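Local coordinates for type IV pilus secretin PilQ family protein (Vibrio cholerae, PDB 6W6M), which forms the outer-membrane secretin channel of the type IVa competence pilus, required for natural competence and probably the pore through which the pilus passes, at the interface of chains A and B. Coordinates in Å, arbitrary orientation; residue numbers count along the deposited sequence, not the author numbering. Chains: chain A/B, Type IV pilus secretin PilQ family protein.

The interface of chains A and B. Residues chain A 421-423, 438, 462; chain B 523-525.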
ATOM      1  N   ILE A 421     -20.821 -49.572 -18.860  1.00 59.53           N
ATOM      2  CA  ILE A 421     -19.995 -49.427 -20.054  1.00 59.53           C
ATOM      3  C   ILE A 421     -20.167 -48.022 -20.611  1.00 59.53           C
ATOM      4  O   ILE A 421     -21.294 -47.550 -20.762  1.00 59.53           O
ATOM      5  CB  ILE A 421     -20.374 -50.456 -21.134  1.00 59.53           C
ATOM      6  CG1 ILE A 421     -20.054 -51.863 -20.670  1.00 59.53           C
ATOM      7  CG2 ILE A 421     -19.652 -50.164 -22.427  1.00 59.53           C
ATOM      8  CD1 ILE A 421     -20.625 -52.907 -21.546  1.00 59.53           C
ATOM      9  N   SER A 422     -19.060 -47.362 -20.943  1.00 58.36           N
ATOM     10  CA  SER A 422     -19.157 -46.074 -21.623  1.00 58.36           C
ATOM     11  C   SER A 422     -18.061 -45.962 -22.670  1.00 58.36           C
ATOM     12  O   SER A 422     -16.933 -46.366 -22.423  1.00 58.36           O
ATOM     13  CB  SER A 422     -19.075 -44.902 -20.640  1.00 58.36           C
ATOM     14  OG  SER A 422     -17.828 -44.845 -19.993  1.00 58.36           O
ATOM     15  N   SER A 423     -18.390 -45.416 -23.832  1.00 55.71           N
ATOM     16  CA  SER A 423     -17.427 -45.316 -24.929  1.00 55.71           C
ATOM     17  C   SER A 423     -17.616 -44.038 -25.732  1.00 55.71           C
ATOM     18  O   SER A 423     -18.544 -43.935 -26.544  1.00 55.71           O
ATOM     19  CB  SER A 423     -17.515 -46.536 -25.837  1.00 55.71           C
ATOM     20  OG  SER A 423     -18.767 -46.603 -26.464  1.00 55.71           O
ATOM     21  N   GLN A 438     -18.773 -34.594 -21.492  1.00 56.85           N
ATOM     22  CA  GLN A 438     -20.168 -34.662 -21.060  1.00 56.85           C
ATOM     23  C   GLN A 438     -20.207 -34.706 -19.537  1.00 56.85           C
ATOM     24  O   GLN A 438     -19.684 -35.647 -18.940  1.00 56.85           O
ATOM     25  CB  GLN A 438     -20.846 -35.880 -21.649  1.00 56.85           C
ATOM     26  CG  GLN A 438     -22.325 -35.889 -21.467  1.00 56.85           C
ATOM     27  CD  GLN A 438     -22.939 -37.213 -21.811  1.00 56.85           C
ATOM     28  OE1 GLN A 438     -23.846 -37.291 -22.627  1.00 56.85           O
ATOM     29  NE2 GLN A 438     -22.449 -38.268 -21.192  1.00 56.85           N
ATOM     30  N   LEU A 462     -17.269 -36.902 -18.077  1.00 55.89           N
ATOM     31  CA  LEU A 462     -16.662 -38.062 -18.780  1.00 55.89           C
ATOM     32  C   LEU A 462     -16.020 -37.568 -20.079  1.00 55.89           C
ATOM     33  O   LEU A 462     -16.765 -37.190 -20.992  1.00 55.89           O
ATOM     34  CB  LEU A 462     -17.762 -39.090 -19.061  1.00 30.00           C
ATOM     35  CG  LEU A 462     -17.478 -40.075 -20.192  1.00 30.00           C
ATOM     36  CD1 LEU A 462     -16.598 -41.217 -19.711  1.00 30.00           C
ATOM     37  CD2 LEU A 462     -18.776 -40.614 -20.772  1.00 30.00           C
TER
ATOM     38  N   ILE B 523     -21.331 -40.405 -27.906  1.00 56.98           N
ATOM     39  CA  ILE B 523     -21.121 -41.089 -26.633  1.00 56.98           C
ATOM     40  C   ILE B 523     -22.201 -42.145 -26.473  1.00 56.98           C
ATOM     41  O   ILE B 523     -23.375 -41.882 -26.728  1.00 56.98           O
ATOM     42  CB  ILE B 523     -21.120 -40.119 -25.434  1.00 56.98           C
ATOM     43  CG1 ILE B 523     -19.926 -39.178 -25.498  1.00 56.98           C
ATOM     44  CG2 ILE B 523     -21.056 -40.880 -24.130  1.00 56.98           C
ATOM     45  CD1 ILE B 523     -19.982 -38.049 -24.532  1.00 56.98           C
ATOM     46  N   PHE B 524     -21.806 -43.336 -26.050  1.00 59.73           N
ATOM     47  CA  PHE B 524     -22.716 -44.450 -25.832  1.00 59.73           C
ATOM     48  C   PHE B 524     -22.628 -44.888 -24.379  1.00 59.73           C
ATOM     49  O   PHE B 524     -21.535 -44.954 -23.823  1.00 59.73           O
ATOM     50  CB  PHE B 524     -22.372 -45.609 -26.764  1.00 59.73           C
ATOM     51  CG  PHE B 524     -23.215 -46.828 -26.558  1.00 59.73           C
ATOM     52  CD1 PHE B 524     -24.486 -46.904 -27.096  1.00 59.73           C
ATOM     53  CD2 PHE B 524     -22.734 -47.911 -25.837  1.00 59.73           C
ATOM     54  CE1 PHE B 524     -25.263 -48.021 -26.903  1.00 59.73           C
ATOM     55  CE2 PHE B 524     -23.510 -49.024 -25.643  1.00 59.73           C
ATOM     56  CZ  PHE B 524     -24.773 -49.079 -26.177  1.00 59.73           C
ATOM     57  N   GLN B 525     -23.766 -45.181 -23.754  1.00 61.36           N
ATOM     58  CA  GLN B 525     -23.752 -45.653 -22.376  1.00 61.36           C
ATOM     59  C   GLN B 525     -24.771 -46.761 -22.167  1.00 61.36           C
ATOM     60  O   GLN B 525     -25.839 -46.766 -22.777  1.00 61.36           O
ATOM     61  CB  GLN B 525     -24.042 -44.538 -21.386  1.00 61.36           C
ATOM     62  CG  GLN B 525     -22.984 -43.495 -21.317  1.00 61.36           C
ATOM     63  CD  GLN B 525     -23.347 -42.390 -20.387  1.00 61.36           C
ATOM     64  OE1 GLN B 525     -22.479 -41.712 -19.856  1.00 61.36           O
ATOM     65  NE2 GLN B 525     -24.633 -42.196 -20.171  1.00 61.36           N
TER
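A:Ser423 and B:Phe524 form an antiparallel beta bridge between strand 404-429 of chain A and strand 518-534 of chain B. A:Ser422 and B:Gln525 form the adjoining bridge. The link joins neighbouring subunits of the 14-copy secretin ring, so beta-sheet pairing continues from one copy to the next.

Backbone bonds carry the polar part. The amide N of A:Ser423 donates to the carbonyl O of B:Phe524 at 3.2 Å. The return bond, from B:Phe524 N to A:Ser423 O, is weak at 3.4 Å.

On one face of the sheet, the A:Ser423 hydroxyl OG sits alongside the beta-carbon of B:Phe524, 3.8 Å from CB. With CG anti to the backbone N (chi1 177°), the B:Phe524 ring runs on past the hydroxyl, its CD2 4.2 Å from A:Ser423 OG.

On the other face, B:Ile523 and B:Gln525 point towards A:Gln438 and A:Leu462. The delta-methyl CD1 of B:Ile523 packs on A:Gln438 CB at 3.7 Å. The other branch of B:Ile523, CG2, lies 4.1 Å from A:Leu462 CD2, and the two side chains pass in opposite directions. A:Leu462 and the extended B:Gln525 approach from opposite directions, with the methyl CD2 of A:Leu462 4.0 Å from the amide oxygen OE1 of B:Gln525.

The two glutamine amides are only loosely associated. Their planes are turned 62° apart, and A:Gln438 NE2 stays 3.7 Å from B:Gln525 OE1.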